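Local coordinates for protein thiosulfate sulfurtransferase (Pseudomonas aeruginosa, PDB 1YT8) that probably transfers sulfur from thiosulfate to cyanide, as rhodaneses do, and is built of four rhodanese-like domains, at residues R394-T399 with E431-T436; E425-A430 with E479-S484. All coordinates share one frame; numbering follows the deposited sequence.

Contact 1. Residues R394-T399 with E431-T436; sequences RVLDFT and ERYVLT
The Phe398 ring meets Thr436 with its edge: the backbone O of Thr436 lies near the ring plane, 3.5 Å from Phe398 CD2. Phe398 CE2 also meets Leu435 CB at 3.9 Å, obliquely. Phe398 CG is anti to the carbonyl carbon (chi1 -69°) and so lies beside the backbone N, which donates to the same Thr436 O. Arg394 CB and CG approach Tyr433 CD1 and CE1 obliquely, CG to CD1 at 3.7 Å. Leu396 CD1 reaches that ring too. The arginine chain bends at chi2 and chi3, and its NH2 is hydrogen-bonded to Leu427 O, so one residue supplies both apolar cover and a hydrogen bond. Leu396 and Leu435 lie side by side, pointing the same way, CD1 to CD2 at 3.8 Å. Together with Tyr433 they face helices 420-427 and 441-454, a buried place that suits branched and aromatic side chains. On the other face, with Asp397 and Thr436, Val395 CG2 lies 4.4 Å from Val434 CB; beta-branched side chains suit extended backbone. Thr436 lays CG2 3.6 Å from Leu396 O, and its OG1 shares a hydrogen bond with Thr465 OG1. Asp397 OD1 accepts from Thr399 N in an Asx turn as the strand ends. Five backbone bonds, from Arg394 N to Arg432 O (3.0 Å) through Phe398 N to Thr436 O (2.9 Å), join the strands in parallel register. Strand 432-436 is central in the five-stranded parallel sheet, order 1-5-4-2-3, of a rhodanese-like domain, and 393-397 is its neighbour.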
ATOM      1  N   ARG A 394      30.737   8.832 -12.614  1.00 15.17           N
ATOM      2  CA  ARG A 394      29.989   7.789 -11.919  1.00 16.13           C
ATOM      3  C   ARG A 394      28.500   8.117 -11.921  1.00 16.38           C
ATOM      4  O   ARG A 394      28.079   9.184 -11.465  1.00 16.60           O
ATOM      5  CB  ARG A 394      30.478   7.632 -10.476  1.00 14.14           C
ATOM      6  CG  ARG A 394      29.673   6.618  -9.656  1.00 13.71           C
ATOM      7  CD  ARG A 394      29.758   5.215 -10.262  1.00 10.75           C
ATOM      8  NE  ARG A 394      31.049   4.587 -10.006  1.00 13.70           N
ATOM      9  CZ  ARG A 394      31.467   3.460 -10.578  1.00 14.50           C
ATOM     10  NH1 ARG A 394      30.698   2.825 -11.452  1.00 14.88           N
ATOM     11  NH2 ARG A 394      32.653   2.962 -10.264  1.00 14.79           N
ATOM     12  N   VAL A 395      27.707   7.201 -12.459  1.00 14.65           N
ATOM     13  CA  VAL A 395      26.265   7.390 -12.510  1.00 16.43           C
ATOM     14  C   VAL A 395      25.622   6.532 -11.429  1.00 15.88           C
ATOM     15  O   VAL A 395      25.847   5.326 -11.369  1.00 16.32           O
ATOM     16  CB  VAL A 395      25.694   6.979 -13.880  1.00 15.30           C
ATOM     17  CG1 VAL A 395      24.172   7.095 -13.869  1.00 15.77           C
ATOM     18  CG2 VAL A 395      26.283   7.865 -14.973  1.00 17.04           C
ATOM     19  N   LEU A 396      24.833   7.171 -10.569  1.00 15.26           N
ATOM     20  CA  LEU A 396      24.139   6.484  -9.488  1.00 14.81           C
ATOM     21  C   LEU A 396      22.644   6.475  -9.791  1.00 15.14           C
ATOM     22  O   LEU A 396      22.053   7.526 -10.042  1.00 15.62           O
ATOM     23  CB  LEU A 396      24.389   7.206  -8.159  1.00 15.44           C
ATOM     24  CG  LEU A 396      25.850   7.386  -7.748  1.00 14.83           C
ATOM     25  CD1 LEU A 396      25.909   8.024  -6.361  1.00 13.11           C
ATOM     26  CD2 LEU A 396      26.559   6.031  -7.749  1.00 12.48           C
ATOM     27  N   ASP A 397      22.040   5.288  -9.759  1.00 14.43           N
ATOM     28  CA  ASP A 397      20.615   5.121 -10.044  1.00 14.70           C
ATOM     29  C   ASP A 397      19.846   4.860  -8.744  1.00 12.81           C
ATOM     30  O   ASP A 397      20.081   3.860  -8.071  1.00 14.01           O
ATOM     31  CB  ASP A 397      20.420   3.939 -11.000  1.00 14.66           C
ATOM     32  CG  ASP A 397      19.080   3.971 -11.711  1.00 16.32           C
ATOM     33  OD1 ASP A 397      18.141   4.622 -11.201  1.00 12.34           O
ATOM     34  OD2 ASP A 397      18.965   3.330 -12.780  1.00 16.55           O
ATOM     35  N   PHE A 398      18.919   5.754  -8.413  1.00 13.86           N
ATOM     36  CA  PHE A 398      18.127   5.646  -7.189  1.00 14.17           C
ATOM     37  C   PHE A 398      16.755   4.991  -7.356  1.00 16.20           C
ATOM     38  O   PHE A 398      16.017   4.839  -6.375  1.00 16.42           O
ATOM     39  CB  PHE A 398      17.950   7.039  -6.576  1.00 15.21           C
ATOM     40  CG  PHE A 398      19.218   7.614  -6.012  1.00 15.76           C
ATOM     41  CD1 PHE A 398      19.519   7.475  -4.662  1.00 15.15           C
ATOM     42  CD2 PHE A 398      20.131   8.258  -6.840  1.00 16.00           C
ATOM     43  CE1 PHE A 398      20.715   7.967  -4.141  1.00 15.75           C
ATOM     44  CE2 PHE A 398      21.333   8.752  -6.329  1.00 16.00           C
ATOM     45  CZ  PHE A 398      21.624   8.606  -4.979  1.00 15.69           C
ATOM     46  N   THR A 399      16.398   4.613  -8.581  1.00 16.43           N
ATOM     47  CA  THR A 399      15.100   3.976  -8.802  1.00 16.41           C
ATOM     48  C   THR A 399      15.071   2.633  -8.066  1.00 17.63           C
ATOM     49  O   THR A 399      16.107   2.144  -7.623  1.00 16.86           O
ATOM     50  CB  THR A 399      14.832   3.744 -10.306  1.00 16.96           C
ATOM     51  OG1 THR A 399      13.454   3.395 -10.500  1.00 18.84           O
ATOM     52  CG2 THR A 399      15.705   2.622 -10.841  1.00 15.93           C
ATOM     53  N   GLU A 431      35.528  11.532 -10.753  1.00 20.51           N
ATOM     54  CA  GLU A 431      35.847  12.932 -10.977  1.00 21.58           C
ATOM     55  C   GLU A 431      34.557  13.736 -10.866  1.00 20.11           C
ATOM     56  O   GLU A 431      34.574  14.931 -10.569  1.00 19.82           O
ATOM     57  CB  GLU A 431      36.488  13.117 -12.357  1.00 23.45           C
ATOM     58  CG  GLU A 431      37.764  12.295 -12.525  1.00 30.01           C
ATOM     59  CD  GLU A 431      38.614  12.727 -13.706  1.00 34.73           C
ATOM     60  OE1 GLU A 431      38.120  12.698 -14.852  1.00 37.56           O
ATOM     61  OE2 GLU A 431      39.789  13.094 -13.482  1.00 39.06           O
ATOM     62  N   ARG A 432      33.432  13.056 -11.078  1.00 18.95           N
ATOM     63  CA  ARG A 432      32.126  13.696 -11.013  1.00 17.10           C
ATOM     64  C   ARG A 432      31.019  12.648 -10.946  1.00 16.49           C
ATOM     65  O   ARG A 432      31.148  11.555 -11.501  1.00 16.38           O
ATOM     66  CB  ARG A 432      31.926  14.583 -12.243  1.00 18.38           C
ATOM     67  CG  ARG A 432      32.171  13.852 -13.555  1.00 21.34           C
ATOM     68  CD  ARG A 432      32.420  14.814 -14.709  1.00 21.28           C
ATOM     69  NE  ARG A 432      32.694  14.100 -15.954  1.00 23.74           N
ATOM     70  CZ  ARG A 432      33.064  14.686 -17.090  1.00 26.11           C
ATOM     71  NH1 ARG A 432      33.209  16.003 -17.145  1.00 26.37           N
ATOM     72  NH2 ARG A 432      33.288  13.955 -18.177  1.00 25.72           N
ATOM     73  N   TYR A 433      29.932  12.994 -10.265  1.00 15.13           N
ATOM     74  CA  TYR A 433      28.793  12.095 -10.119  1.00 14.84           C
ATOM     75  C   TYR A 433      27.564  12.668 -10.804  1.00 15.56           C
ATOM     76  O   TYR A 433      27.345  13.878 -10.799  1.00 16.30           O
ATOM     77  CB  TYR A 433      28.451  11.896  -8.641  1.00 16.15           C
ATOM     78  CG  TYR A 433      29.477  11.137  -7.840  1.00 17.09           C
ATOM     79  CD1 TYR A 433      29.395   9.751  -7.696  1.00 18.30           C
ATOM     80  CD2 TYR A 433      30.518  11.805  -7.203  1.00 17.19           C
ATOM     81  CE1 TYR A 433      30.326   9.053  -6.930  1.00 17.32           C
ATOM     82  CE2 TYR A 433      31.454  11.120  -6.440  1.00 18.57           C
ATOM     83  CZ  TYR A 433      31.353   9.746  -6.305  1.00 19.25           C
ATOM     84  OH  TYR A 433      32.287   9.078  -5.552  1.00 18.86           O
ATOM     85  N   VAL A 434      26.764  11.784 -11.389  1.00 12.85           N
ATOM     86  CA  VAL A 434      25.524  12.174 -12.037  1.00 14.50           C
ATOM     87  C   VAL A 434      24.465  11.260 -11.427  1.00 13.55           C
ATOM     88  O   VAL A 434      24.585  10.036 -11.489  1.00 13.32           O
ATOM     89  CB  VAL A 434      25.575  11.964 -13.561  1.00 14.70           C
ATOM     90  CG1 VAL A 434      24.217  12.308 -14.168  1.00 14.11           C
ATOM     91  CG2 VAL A 434      26.661  12.849 -14.173  1.00 14.45           C
ATOM     92  N   LEU A 435      23.445  11.855 -10.818  1.00 13.63           N
ATOM     93  CA  LEU A 435      22.395  11.072 -10.173  1.00 14.02           C
ATOM     94  C   LEU A 435      21.138  10.977 -11.031  1.00 13.59           C
ATOM     95  O   LEU A 435      20.758  11.935 -11.704  1.00 13.74           O
ATOM     96  CB  LEU A 435      22.045  11.692  -8.816  1.00 13.43           C
ATOM     97  CG  LEU A 435      23.222  12.203  -7.969  1.00 15.85           C
ATOM     98  CD1 LEU A 435      22.684  12.657  -6.619  1.00 16.81           C
ATOM     99  CD2 LEU A 435      24.279  11.121  -7.785  1.00 14.77           C
ATOM    100  N   THR A 436      20.491   9.817 -11.002  1.00 13.66           N
ATOM    101  CA  THR A 436      19.278   9.622 -11.778  1.00 15.33           C
ATOM    102  C   THR A 436      18.297   8.698 -11.064  1.00 15.45           C
ATOM    103  O   THR A 436      18.603   8.111 -10.029  1.00 14.23           O
ATOM    104  CB  THR A 436      19.596   9.015 -13.172  1.00 16.26           C
ATOM    105  OG1 THR A 436      18.423   9.050 -13.998  1.00 16.81           O
ATOM    106  CG2 THR A 436      20.051   7.565 -13.034  1.00 18.33           C
TER

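Contact 2. Residues E425-A430 with E479-S484; sequences ERLGTA and ESLLAS
Arg426 NH1 donates to the backbone O of Ala483 in a weak hydrogen bond of 3.3 Å, with an N-H...O angle of 152°. The oxygen lies at the edge of the guanidinium, near its plane, and Arg426 CD comes within 3.6 Å of the same atom. The chain is extended from CG to NE (chi3 176°), reaching out from the last turn of helix 420-427 toward the loop, a span that suits a residue as long as arginine. Beside this polar link lies an apolar one. Leu427 sets CD1 3.8 Å from Ala483 CB, while its other branch, CD2, meets Leu481 CD2 at 4.0 Å, the two leucines crossing at a slant. The small methyl of Ala483 lets the loop come close to the forked end of Leu427, and the longer Leu481 spans to the second branch. The loop is itself held against the sheet: the backbones of Leu481 and Ala483 bond to Trp414 of strand 413-414, and Ser484 OG is bonded to Leu416 N. With one long bond from an exposed arginine and a few methyl contacts, the attachment probably owes more to apolar burial than to the charge, and the helix end and the loop are likely joined only modestly here.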
ATOM      1  N   GLU A 425      31.887   4.241  -1.067  1.00 18.69           N
ATOM      2  CA  GLU A 425      33.163   3.629  -0.720  1.00 19.87           C
ATOM      3  C   GLU A 425      33.427   2.477  -1.684  1.00 19.83           C
ATOM      4  O   GLU A 425      34.521   2.365  -2.239  1.00 19.89           O
ATOM      5  CB  GLU A 425      33.143   3.100   0.718  1.00 23.82           C
ATOM      6  CG  GLU A 425      32.938   4.173   1.769  1.00 27.15           C
ATOM      7  CD  GLU A 425      32.973   3.625   3.185  1.00 30.78           C
ATOM      8  OE1 GLU A 425      32.395   2.542   3.425  1.00 33.49           O
ATOM      9  OE2 GLU A 425      33.567   4.284   4.062  1.00 32.32           O
ATOM     10  N   ARG A 426      32.417   1.632  -1.891  1.00 18.19           N
ATOM     11  CA  ARG A 426      32.543   0.489  -2.797  1.00 16.35           C
ATOM     12  C   ARG A 426      32.865   0.885  -4.236  1.00 15.90           C
ATOM     13  O   ARG A 426      33.705   0.261  -4.887  1.00 17.16           O
ATOM     14  CB  ARG A 426      31.252  -0.343  -2.791  1.00 17.24           C
ATOM     15  CG  ARG A 426      31.081  -1.216  -1.564  1.00 18.45           C
ATOM     16  CD  ARG A 426      29.731  -1.930  -1.559  1.00 21.20           C
ATOM     17  NE  ARG A 426      29.625  -2.833  -0.416  1.00 24.81           N
ATOM     18  CZ  ARG A 426      28.500  -3.414  -0.012  1.00 25.90           C
ATOM     19  NH1 ARG A 426      27.361  -3.192  -0.655  1.00 26.38           N
ATOM     20  NH2 ARG A 426      28.519  -4.236   1.030  1.00 26.75           N
ATOM     21  N   LEU A 427      32.194   1.919  -4.730  1.00 14.76           N
ATOM     22  CA  LEU A 427      32.393   2.375  -6.099  1.00 15.15           C
ATOM     23  C   LEU A 427      33.732   3.069  -6.329  1.00 16.52           C
ATOM     24  O   LEU A 427      34.120   3.323  -7.473  1.00 17.13           O
ATOM     25  CB  LEU A 427      31.236   3.288  -6.502  1.00 16.34           C
ATOM     26  CG  LEU A 427      29.900   2.539  -6.574  1.00 18.24           C
ATOM     27  CD1 LEU A 427      28.743   3.514  -6.695  1.00 17.66           C
ATOM     28  CD2 LEU A 427      29.927   1.579  -7.760  1.00 16.91           C
ATOM     29  N   GLY A 428      34.436   3.370  -5.242  1.00 17.08           N
ATOM     30  CA  GLY A 428      35.731   4.012  -5.361  1.00 21.77           C
ATOM     31  C   GLY A 428      35.632   5.521  -5.444  1.00 23.93           C
ATOM     32  O   GLY A 428      34.847   6.142  -4.729  1.00 28.74           O
ATOM     33  N   THR A 429      36.441   6.118  -6.306  1.00 24.95           N
ATOM     34  CA  THR A 429      36.420   7.561  -6.464  1.00 26.13           C
ATOM     35  C   THR A 429      36.025   7.898  -7.891  1.00 24.96           C
ATOM     36  O   THR A 429      36.159   7.072  -8.796  1.00 25.13           O
ATOM     37  CB  THR A 429      37.799   8.186  -6.161  1.00 28.18           C
ATOM     38  OG1 THR A 429      38.764   7.702  -7.101  1.00 29.84           O
ATOM     39  CG2 THR A 429      38.249   7.822  -4.753  1.00 31.45           C
ATOM     40  N   ALA A 430      35.519   9.108  -8.082  1.00 21.79           N
ATOM     41  CA  ALA A 430      35.108   9.568  -9.397  1.00 21.56           C
ATOM     42  C   ALA A 430      35.472  11.039  -9.521  1.00 21.08           C
ATOM     43  O   ALA A 430      35.705  11.713  -8.518  1.00 20.49           O
ATOM     44  CB  ALA A 430      33.609   9.386  -9.572  1.00 22.25           C
ATOM     45  N   GLU A 479      21.213  -7.044 -13.389  1.00 20.17           N
ATOM     46  CA  GLU A 479      21.872  -6.491 -12.210  1.00 18.12           C
ATOM     47  C   GLU A 479      23.318  -6.171 -12.578  1.00 17.72           C
ATOM     48  O   GLU A 479      24.255  -6.749 -12.031  1.00 18.83           O
ATOM     49  CB  GLU A 479      21.829  -7.508 -11.070  1.00 18.31           C
ATOM     50  CG  GLU A 479      20.434  -8.048 -10.780  1.00 19.53           C
ATOM     51  CD  GLU A 479      20.411  -9.004  -9.603  1.00 19.12           C
ATOM     52  OE1 GLU A 479      21.135 -10.021  -9.643  1.00 19.02           O
ATOM     53  OE2 GLU A 479      19.668  -8.736  -8.636  1.00 21.02           O
ATOM     54  N   SER A 480      23.485  -5.236 -13.507  1.00 18.61           N
ATOM     55  CA  SER A 480      24.806  -4.846 -13.990  1.00 17.14           C
ATOM     56  C   SER A 480      25.809  -4.470 -12.905  1.00 15.80           C
ATOM     57  O   SER A 480      26.913  -5.019 -12.849  1.00 16.15           O
ATOM     58  CB  SER A 480      24.660  -3.693 -14.984  1.00 16.30           C
ATOM     59  OG  SER A 480      23.742  -4.044 -16.003  1.00 18.97           O
ATOM     60  N   LEU A 481      25.433  -3.528 -12.047  1.00 14.91           N
ATOM     61  CA  LEU A 481      26.318  -3.092 -10.977  1.00 13.65           C
ATOM     62  C   LEU A 481      25.525  -2.659  -9.750  1.00 14.05           C
ATOM     63  O   LEU A 481      24.984  -1.559  -9.717  1.00 16.06           O
ATOM     64  CB  LEU A 481      27.186  -1.931 -11.465  1.00 15.00           C
ATOM     65  CG  LEU A 481      28.240  -1.402 -10.487  1.00 17.65           C
ATOM     66  CD1 LEU A 481      29.144  -2.535 -10.020  1.00 17.46           C
ATOM     67  CD2 LEU A 481      29.055  -0.310 -11.172  1.00 18.62           C
ATOM     68  N   LEU A 482      25.455  -3.529  -8.745  1.00 14.70           N
ATOM     69  CA  LEU A 482      24.725  -3.224  -7.518  1.00 14.61           C
ATOM     70  C   LEU A 482      25.712  -2.789  -6.443  1.00 13.43           C
ATOM     71  O   LEU A 482      26.526  -3.585  -5.978  1.00 15.51           O
ATOM     72  CB  LEU A 482      23.952  -4.459  -7.045  1.00 14.11           C
ATOM     73  CG  LEU A 482      23.027  -5.102  -8.084  1.00 15.03           C
ATOM     74  CD1 LEU A 482      22.403  -6.364  -7.503  1.00 15.99           C
ATOM     75  CD2 LEU A 482      21.950  -4.110  -8.505  1.00 14.09           C
ATOM     76  N   ALA A 483      25.637  -1.521  -6.054  1.00 14.95           N
ATOM     77  CA  ALA A 483      26.533  -0.976  -5.043  1.00 15.04           C
ATOM     78  C   ALA A 483      25.912  -1.062  -3.651  1.00 15.91           C
ATOM     79  O   ALA A 483      26.526  -0.664  -2.661  1.00 17.32           O
ATOM     80  CB  ALA A 483      26.873   0.470  -5.381  1.00 14.00           C
ATOM     81  N   SER A 484      24.688  -1.578  -3.592  1.00 16.77           N
ATOM     82  CA  SER A 484      23.955  -1.744  -2.337  1.00 17.30           C
ATOM     83  C   SER A 484      23.211  -3.071  -2.402  1.00 16.33           C
ATOM     84  O   SER A 484      22.982  -3.605  -3.481  1.00 17.18           O
ATOM     85  CB  SER A 484      22.924  -0.621  -2.151  1.00 15.71           C
ATOM     86  OG  SER A 484      23.526   0.654  -2.034  1.00 14.68           O
TER

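In the fold
Contact 1 lies in the middle of the last rhodanese-like sheet, and contact 2 at one margin of the same domain, their centres about 10 Å apart. Along the chain the segments alternate: strand 393-397, then the end of helix 420-427 leading straight into strand 432-436, and last the loop 479-484. The two contacts touch: Leu396 CD2 packs on Leu427 CD1 at 3.5 Å, and Arg394 NH1 on Leu481 CD2 at 3.6 Å. Helix 420-427, one of those packed on the strands, is also the one the loop meets. The strand in the same position as 432-436 in another domain, 188-192, leads into Cys193 of the sulfite pocket.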